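Local coordinates for cysteine synthase (PDB 5Z5C), which produces hydrogen sulfide from cysteine as a pyridoxal 5'-phosphate-dependent cysteine (hydroxyl) lyase, at the interface of chains A and B. Numbering follows the deposited sequence. Chains: chain A/B, Cysteine synthase.

Contact 1: the interface of chains A and B. Residues chain A 107, 110-111, 113-114; chain B 309, 314.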
loop_
_atom_site.group_PDB
_atom_site.type_symbol
_atom_site.label_atom_id
_atom_site.label_comp_id
_atom_site.label_asym_id
_atom_site.label_seq_id
_atom_site.Cartn_x
_atom_site.Cartn_y
_atom_site.Cartn_z
ATOM N N GLU A 107 -1.281 -0.949 15.009
ATOM C CA GLU A 107 -0.608 -0.431 13.808
ATOM C C GLU A 107 -1.126 0.960 13.451
ATOM O O GLU A 107 -0.357 1.766 12.934
ATOM C CB GLU A 107 -0.798 -1.324 12.566
ATOM C CG GLU A 107 -0.123 -2.701 12.663
ATOM C CD GLU A 107 -1.040 -3.755 13.250
ATOM O OE1 GLU A 107 -1.894 -3.402 14.104
ATOM O OE2 GLU A 107 -0.930 -4.924 12.813
ATOM N N SER A 110 0.715 3.514 15.719
ATOM C CA SER A 110 2.105 3.662 15.240
ATOM C C SER A 110 2.262 4.502 13.976
ATOM O O SER A 110 3.139 5.358 13.914
ATOM C CB SER A 110 2.748 2.305 15.004
ATOM O OG SER A 110 2.803 1.620 16.238
ATOM N N LEU A 111 1.406 4.265 12.976
ATOM C CA LEU A 111 1.465 5.033 11.740
ATOM C C LEU A 111 1.159 6.504 11.943
ATOM O O LEU A 111 1.903 7.352 11.454
ATOM C CB LEU A 111 0.512 4.446 10.730
ATOM C CG LEU A 111 1.057 3.122 10.182
ATOM C CD1 LEU A 111 -0.043 2.330 9.472
ATOM C CD2 LEU A 111 2.272 3.393 9.282
ATOM N N ARG A 113 1.597 8.288 14.640
ATOM C CA ARG A 113 2.799 8.864 15.275
ATOM C C ARG A 113 3.980 8.980 14.289
ATOM O O ARG A 113 4.682 9.974 14.325
ATOM C CB ARG A 113 3.219 8.117 16.578
ATOM C CG ARG A 113 4.569 8.561 17.141
ATOM C CD ARG A 113 4.883 7.879 18.488
ATOM N NE ARG A 113 5.426 6.536 18.299
ATOM C CZ ARG A 113 4.695 5.394 18.358
ATOM N NH1 ARG A 113 3.392 5.439 18.637
ATOM N NH2 ARG A 113 5.272 4.219 18.133
ATOM N N SER A 114 4.152 8.022 13.370
ATOM C CA SER A 114 5.247 8.094 12.364
ATOM C C SER A 114 5.124 9.324 11.465
ATOM O O SER A 114 6.108 9.880 11.007
ATOM C CB SER A 114 5.293 6.777 11.511
ATOM O OG SER A 114 4.316 6.765 10.478
ATOM N N LEU B 309 6.939 -1.351 11.696
ATOM C CA LEU B 309 6.404 -0.647 12.870
ATOM C C LEU B 309 6.947 -1.175 14.225
ATOM O O LEU B 309 6.626 -0.629 15.251
ATOM C CB LEU B 309 4.858 -0.644 12.879
ATOM C CG LEU B 309 4.155 -0.043 11.634
ATOM C CD1 LEU B 309 2.644 -0.050 11.794
ATOM C CD2 LEU B 309 4.643 1.367 11.345
ATOM N N MET B 314 10.930 3.222 14.523
ATOM C CA MET B 314 10.088 3.807 15.582
ATOM C C MET B 314 10.804 4.408 16.794
ATOM O O MET B 314 10.145 4.932 17.679
ATOM C CB MET B 314 9.151 2.740 16.127
ATOM C CG MET B 314 8.320 2.036 15.078
ATOM S SD MET B 314 7.067 3.076 14.310
ATOM C CE MET B 314 7.868 3.509 12.768
#
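B:Leu309 holds CG anti to its carbonyl carbon (chi1 -57°), and this points both of its methyls at chain A. The side chains of B:Leu309 and A:Leu111 cross at about a right angle. Methyl CD2 of A:Leu111 meets CD2 of B:Leu309 at 3.7 Å. The other branch of B:Leu309, CD1, lies against A:Glu107 and A:Ser110. It is 3.8 Å from CB of A:Glu107 and 4.0 Å from CB of A:Ser110. The chain of A:Glu107 bends at chi2 (90°), and its CB and CG, not the carboxylate, lie on CD1 of B:Leu309. B:Met314 fills the other end of the patch more loosely. Its CE is 4.3 Å from CB of A:Ser114, and its SD is 4.4 Å from the guanidinium NH2 of A:Arg113. No polar pair bonds across this patch. The hydroxyl OG of A:Ser114 is used within its own chain, on a lone pair of the carbonyl O of A:Leu111 at 2.7 Å. The site is an apolar patch between two copies of one chain, probably part of a two-fold dimer interface. Chain A gives the short helix 111-114 and the loop before it. Chain B gives a loop at B:Leu309 and the 3-10 helix 312-314.

Contact 2: the interface of chains A and B. Residues chain A 269-271, 333, 336; chain B 13, 45, 87, 90-91.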
loop_
_atom_site.group_PDB
_atom_site.type_symbol
_atom_site.label_atom_id
_atom_site.label_comp_id
_atom_site.label_asym_id
_atom_site.label_seq_id
_atom_site.Cartn_x
_atom_site.Cartn_y
_atom_site.Cartn_z
ATOM N N CYS A 269 -6.166 -15.358 -2.258
ATOM C CA CYS A 269 -6.266 -15.255 -3.723
ATOM C C CYS A 269 -5.451 -14.063 -4.272
ATOM O O CYS A 269 -5.516 -13.746 -5.455
ATOM C CB CYS A 269 -7.741 -15.266 -4.181
ATOM S SG CYS A 269 -8.407 -13.617 -4.490
ATOM N N GLY A 270 -4.631 -13.436 -3.430
ATOM C CA GLY A 270 -3.695 -12.409 -3.884
ATOM C C GLY A 270 -4.050 -10.977 -3.481
ATOM O O GLY A 270 -3.295 -10.061 -3.794
ATOM N N LEU A 271 -5.188 -10.810 -2.803
ATOM C CA LEU A 271 -5.782 -9.514 -2.504
ATOM C C LEU A 271 -5.760 -9.352 -1.013
ATOM O O LEU A 271 -6.676 -9.753 -0.318
ATOM C CB LEU A 271 -7.198 -9.446 -3.052
ATOM C CG LEU A 271 -7.245 -9.597 -4.553
ATOM C CD1 LEU A 271 -8.673 -9.674 -5.039
ATOM C CD2 LEU A 271 -6.495 -8.465 -5.235
ATOM N N ILE A 333 -9.536 -13.480 -10.811
ATOM C CA ILE A 333 -9.664 -12.116 -11.262
ATOM C C ILE A 333 -9.813 -12.161 -12.770
ATOM O O ILE A 333 -8.883 -12.524 -13.484
ATOM C CB ILE A 333 -8.456 -11.291 -10.817
ATOM C CG1 ILE A 333 -8.411 -11.254 -9.281
ATOM C CG2 ILE A 333 -8.497 -9.917 -11.418
ATOM C CD1 ILE A 333 -7.058 -10.887 -8.737
ATOM N N VAL A 336 -9.183 -6.310 -14.849
ATOM C CA VAL A 336 -8.665 -5.189 -14.065
ATOM C C VAL A 336 -8.633 -4.011 -15.010
ATOM O O VAL A 336 -7.994 -4.113 -16.071
ATOM C CB VAL A 336 -7.249 -5.410 -13.533
ATOM C CG1 VAL A 336 -6.796 -4.147 -12.732
ATOM C CG2 VAL A 336 -7.165 -6.648 -12.687
ATOM N N LEU B 13 -3.679 -7.847 -16.108
ATOM C CA LEU B 13 -3.112 -8.005 -14.777
ATOM C C LEU B 13 -2.007 -6.963 -14.560
ATOM O O LEU B 13 -1.798 -6.515 -13.413
ATOM C CB LEU B 13 -2.602 -9.406 -14.503
ATOM C CG LEU B 13 -3.637 -10.512 -14.267
ATOM C CD1 LEU B 13 -2.972 -11.838 -13.995
ATOM C CD2 LEU B 13 -4.537 -10.177 -13.107
ATOM N N LEU B 45 0.530 -3.652 -6.096
ATOM C CA LEU B 45 -0.343 -4.698 -5.531
ATOM C C LEU B 45 -0.123 -5.027 -4.075
ATOM O O LEU B 45 -1.059 -5.072 -3.345
ATOM C CB LEU B 45 -0.229 -6.017 -6.345
ATOM C CG LEU B 45 -1.118 -7.174 -5.925
ATOM C CD1 LEU B 45 -2.593 -6.829 -6.117
ATOM C CD2 LEU B 45 -0.760 -8.422 -6.715
ATOM N N ALA B 87 1.478 -13.443 -3.733
ATOM C CA ALA B 87 0.233 -12.839 -4.257
ATOM C C ALA B 87 -0.003 -13.083 -5.747
ATOM O O ALA B 87 -1.102 -13.469 -6.145
ATOM C CB ALA B 87 0.202 -11.336 -3.970
ATOM N N ALA B 90 -0.645 -16.723 -6.573
ATOM C CA ALA B 90 -1.993 -17.108 -6.245
ATOM C C ALA B 90 -2.963 -16.574 -7.298
ATOM O O ALA B 90 -3.824 -17.285 -7.736
ATOM C CB ALA B 90 -2.332 -16.606 -4.866
ATOM N N ILE B 91 -2.798 -15.326 -7.729
ATOM C CA ILE B 91 -3.606 -14.755 -8.828
ATOM C C ILE B 91 -3.558 -15.646 -10.094
ATOM O O ILE B 91 -4.570 -15.866 -10.741
ATOM C CB ILE B 91 -3.157 -13.331 -9.152
ATOM C CG1 ILE B 91 -3.650 -12.385 -8.017
ATOM C CG2 ILE B 91 -3.734 -12.848 -10.483
ATOM C CD1 ILE B 91 -3.053 -11.028 -8.025
HETATM O O HOH W 1 -2.804 -7.710 -2.565
#
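Apolar packing carries most of this patch between the two copies of the deposited assembly, a likely dimer contact, and A:Ile333 against B:Ile91 is its main side-chain pair. The tip of A:Ile333, methyl CD1, comes 3.8 Å from CG1 of B:Ile91. The two side chains cross obliquely. In B:Ile91, CG1 stands anti to the carbonyl carbon (chi1 -74°), which turns this branch from helix 80-91 toward chain A. B:Leu13 adds a looser contact, with its CD2 4.3 Å from CG2 of A:Ile333.

Polar contact is made through solvent. Water 1 lies 2.7 Å from the carbonyl O of A:Gly270 and makes a longer contact, 3.3 Å, with the carbonyl O of B:Leu45. Within this patch no N or O of one chain comes within bonding reach of the other.

A further group involves the backbone of chain A. The loop at A:Cys269 and A:Gly270 lies over the C-terminal part of helix 80-91 of chain B. CA of A:Gly270 is 4.0 Å from CA of B:Ala87, a close approach of two backbones where A:Gly270 brings no side chain. Methyl CB of B:Ala87 touches the carbonyl O of A:Gly270 at 3.7 Å. CB of B:Ala90 faces the peptide that joins A:Cys269 to A:Gly270. CD1 of B:Leu45 also points at the carbonyl O of A:Gly270. The backbone O of A:Cys269 packs on the methylene CG1 of B:Ile91 at 3.4 Å.

Contact 3: the interface of chains A and B. Residues chain A 21, 23, 43, 333, 336-338; chain B 12-13, 15-16.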
loop_
_atom_site.group_PDB
_atom_site.type_symbol
_atom_site.label_atom_id
_atom_site.label_comp_id
_atom_site.label_asym_id
_atom_site.label_seq_id
_atom_site.Cartn_x
_atom_site.Cartn_y
_atom_site.Cartn_z
ATOM N N PRO A 21 -7.142 0.631 -9.197
ATOM C CA PRO A 21 -7.697 -0.445 -10.034
ATOM C C PRO A 21 -9.114 -0.862 -9.691
ATOM O O PRO A 21 -9.456 -0.981 -8.527
ATOM C CB PRO A 21 -6.777 -1.644 -9.765
ATOM C CG PRO A 21 -5.562 -1.122 -9.078
ATOM C CD PRO A 21 -5.998 0.161 -8.408
ATOM N N LEU A 23 -11.370 -4.233 -10.089
ATOM C CA LEU A 23 -11.207 -5.685 -10.323
ATOM C C LEU A 23 -12.585 -6.311 -10.598
ATOM O O LEU A 23 -13.590 -5.929 -9.980
ATOM C CB LEU A 23 -10.536 -6.386 -9.119
ATOM C CG LEU A 23 -9.424 -5.584 -8.438
ATOM C CD1 LEU A 23 -9.131 -6.121 -7.043
ATOM C CD2 LEU A 23 -8.201 -5.633 -9.283
ATOM N N TYR A 43 -4.095 1.563 -3.243
ATOM C CA TYR A 43 -3.160 2.181 -4.166
ATOM C C TYR A 43 -3.262 3.715 -3.998
ATOM O O TYR A 43 -3.674 4.428 -4.893
ATOM C CB TYR A 43 -3.533 1.885 -5.603
ATOM C CG TYR A 43 -3.229 0.433 -6.075
ATOM C CD1 TYR A 43 -3.955 -0.648 -5.591
ATOM C CD2 TYR A 43 -2.242 0.186 -7.021
ATOM C CE1 TYR A 43 -3.691 -1.974 -6.034
ATOM C CE2 TYR A 43 -1.972 -1.121 -7.468
ATOM C CZ TYR A 43 -2.700 -2.185 -6.969
ATOM O OH TYR A 43 -2.426 -3.455 -7.418
ATOM N N ILE A 333 -9.536 -13.480 -10.811
ATOM C CA ILE A 333 -9.664 -12.116 -11.262
ATOM C C ILE A 333 -9.813 -12.161 -12.770
ATOM O O ILE A 333 -8.883 -12.524 -13.484
ATOM C CB ILE A 333 -8.456 -11.291 -10.817
ATOM C CG1 ILE A 333 -8.411 -11.254 -9.281
ATOM C CG2 ILE A 333 -8.497 -9.917 -11.418
ATOM C CD1 ILE A 333 -7.058 -10.887 -8.737
ATOM N N VAL A 336 -9.183 -6.310 -14.849
ATOM C CA VAL A 336 -8.665 -5.189 -14.065
ATOM C C VAL A 336 -8.633 -4.011 -15.010
ATOM O O VAL A 336 -7.994 -4.113 -16.071
ATOM C CB VAL A 336 -7.249 -5.410 -13.533
ATOM C CG1 VAL A 336 -6.796 -4.147 -12.732
ATOM C CG2 VAL A 336 -7.165 -6.648 -12.687
ATOM N N LEU A 337 -9.306 -2.923 -14.613
ATOM C CA LEU A 337 -9.380 -1.668 -15.351
ATOM C C LEU A 337 -8.687 -0.571 -14.532
ATOM O O LEU A 337 -8.701 -0.611 -13.289
ATOM C CB LEU A 337 -10.837 -1.205 -15.498
ATOM C CG LEU A 337 -11.824 -1.892 -16.434
ATOM C CD1 LEU A 337 -12.176 -3.297 -15.951
ATOM C CD2 LEU A 337 -13.088 -1.067 -16.555
ATOM N N ARG A 338 -8.184 0.444 -15.222
ATOM C CA ARG A 338 -7.573 1.605 -14.559
ATOM C C ARG A 338 -7.332 2.701 -15.571
ATOM O O ARG A 338 -6.642 2.442 -16.553
ATOM C CB ARG A 338 -6.229 1.194 -13.966
ATOM C CG ARG A 338 -5.828 1.964 -12.732
ATOM C CD ARG A 338 -4.732 1.234 -12.035
ATOM N NE ARG A 338 -4.055 2.047 -11.044
ATOM C CZ ARG A 338 -2.861 1.766 -10.553
ATOM N NH1 ARG A 338 -2.233 0.652 -10.926
ATOM N NH2 ARG A 338 -2.304 2.577 -9.665
ATOM N N TYR B 12 -4.294 -7.364 -18.896
ATOM C CA TYR B 12 -5.069 -6.714 -17.803
ATOM C C TYR B 12 -4.418 -6.777 -16.402
ATOM O O TYR B 12 -4.544 -5.829 -15.625
ATOM C CB TYR B 12 -6.616 -7.022 -17.905
ATOM C CG TYR B 12 -7.026 -8.441 -17.445
ATOM C CD1 TYR B 12 -6.840 -8.851 -16.129
ATOM C CD2 TYR B 12 -7.618 -9.335 -18.332
ATOM C CE1 TYR B 12 -7.223 -10.127 -15.709
ATOM C CE2 TYR B 12 -8.000 -10.618 -17.922
ATOM C CZ TYR B 12 -7.796 -11.000 -16.612
ATOM O OH TYR B 12 -8.171 -12.257 -16.199
ATOM N N LEU B 13 -3.679 -7.847 -16.108
ATOM C CA LEU B 13 -3.112 -8.005 -14.777
ATOM C C LEU B 13 -2.007 -6.963 -14.560
ATOM O O LEU B 13 -1.798 -6.515 -13.413
ATOM C CB LEU B 13 -2.602 -9.406 -14.503
ATOM C CG LEU B 13 -3.637 -10.512 -14.267
ATOM C CD1 LEU B 13 -2.972 -11.838 -13.995
ATOM C CD2 LEU B 13 -4.537 -10.177 -13.107
ATOM N N ASN B 15 -2.216 -3.918 -15.054
ATOM C CA ASN B 15 -2.842 -2.777 -14.382
ATOM C C ASN B 15 -2.726 -2.827 -12.858
ATOM O O ASN B 15 -3.037 -1.830 -12.204
ATOM C CB ASN B 15 -4.292 -2.579 -14.792
ATOM C CG ASN B 15 -4.436 -2.202 -16.254
ATOM O OD1 ASN B 15 -3.625 -1.436 -16.799
ATOM N ND2 ASN B 15 -5.486 -2.719 -16.897
ATOM N N LEU B 16 -2.316 -3.971 -12.305
ATOM C CA LEU B 16 -2.086 -4.082 -10.876
ATOM C C LEU B 16 -0.723 -3.575 -10.387
ATOM O O LEU B 16 -0.500 -3.570 -9.169
ATOM C CB LEU B 16 -2.308 -5.515 -10.421
ATOM C CG LEU B 16 -3.726 -6.061 -10.656
ATOM C CD1 LEU B 16 -3.791 -7.528 -10.295
ATOM C CD2 LEU B 16 -4.750 -5.261 -9.832
#
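A:Val336 and B:Asn15 slide past each other in opposite directions in this contact of a PALP-family, pyridoxal-phosphate-dependent enzyme. A:Val336 belongs to strand 336-337, and B:Asn15 and B:Leu16 end the 3-10 helix 13-16. With CG1 anti to the backbone N (chi1 179°), A:Val336 sets this methyl 3.6 Å from CB of B:Asn15 and also against CD2 of B:Leu16. The amide ND2 of B:Asn15 donates to the carbonyl O of A:Val336 at 3.0 Å. The donor stands 46° above the carbonyl plane.

B:Leu16 crosses both A:Val336 and A:Leu23 at about a right angle. Its CD2 meets CD2 of A:Leu23 methyl to methyl at 3.5 Å.

The carbonyl oxygens of B:Asn15 and B:Leu16 are taken by chain A. The phenol OH of A:Tyr43 donates to O of B:Leu16 at 2.6 Å, at the ring edge, in plane. The extended chain of A:Arg338 brings NH1 to O of B:Asn15 at 2.9 Å, close to the guanidinium plane. A:Pro21 packs on both groups and so supports their positions: CG lies over the tyrosine ring centre, 3.6 Å above the plane, and CD over the guanidinium rim. The phenol OH of B:Tyr12 donates to a lone pair of A:Ile333 O at 2.8 Å.

Contacts 2 and 3 are neighbours, with the centres of their C-alpha atoms about 9 Å apart. They share A:Ile333, A:Val336 and B:Leu13, so the C-terminal segment of chain A and the 3-10 helix 13-16 of chain B join them into one continuous region. Contact 1 lies apart, about 27 Å from contact 2 and 29 Å from contact 3, measured between the same kind of centres. It has no residue in common with them. Each contact recurs with the chains exchanged, as the interface is two-fold symmetric. The pairing of well-separated patches would fix the relative orientation of the subunits.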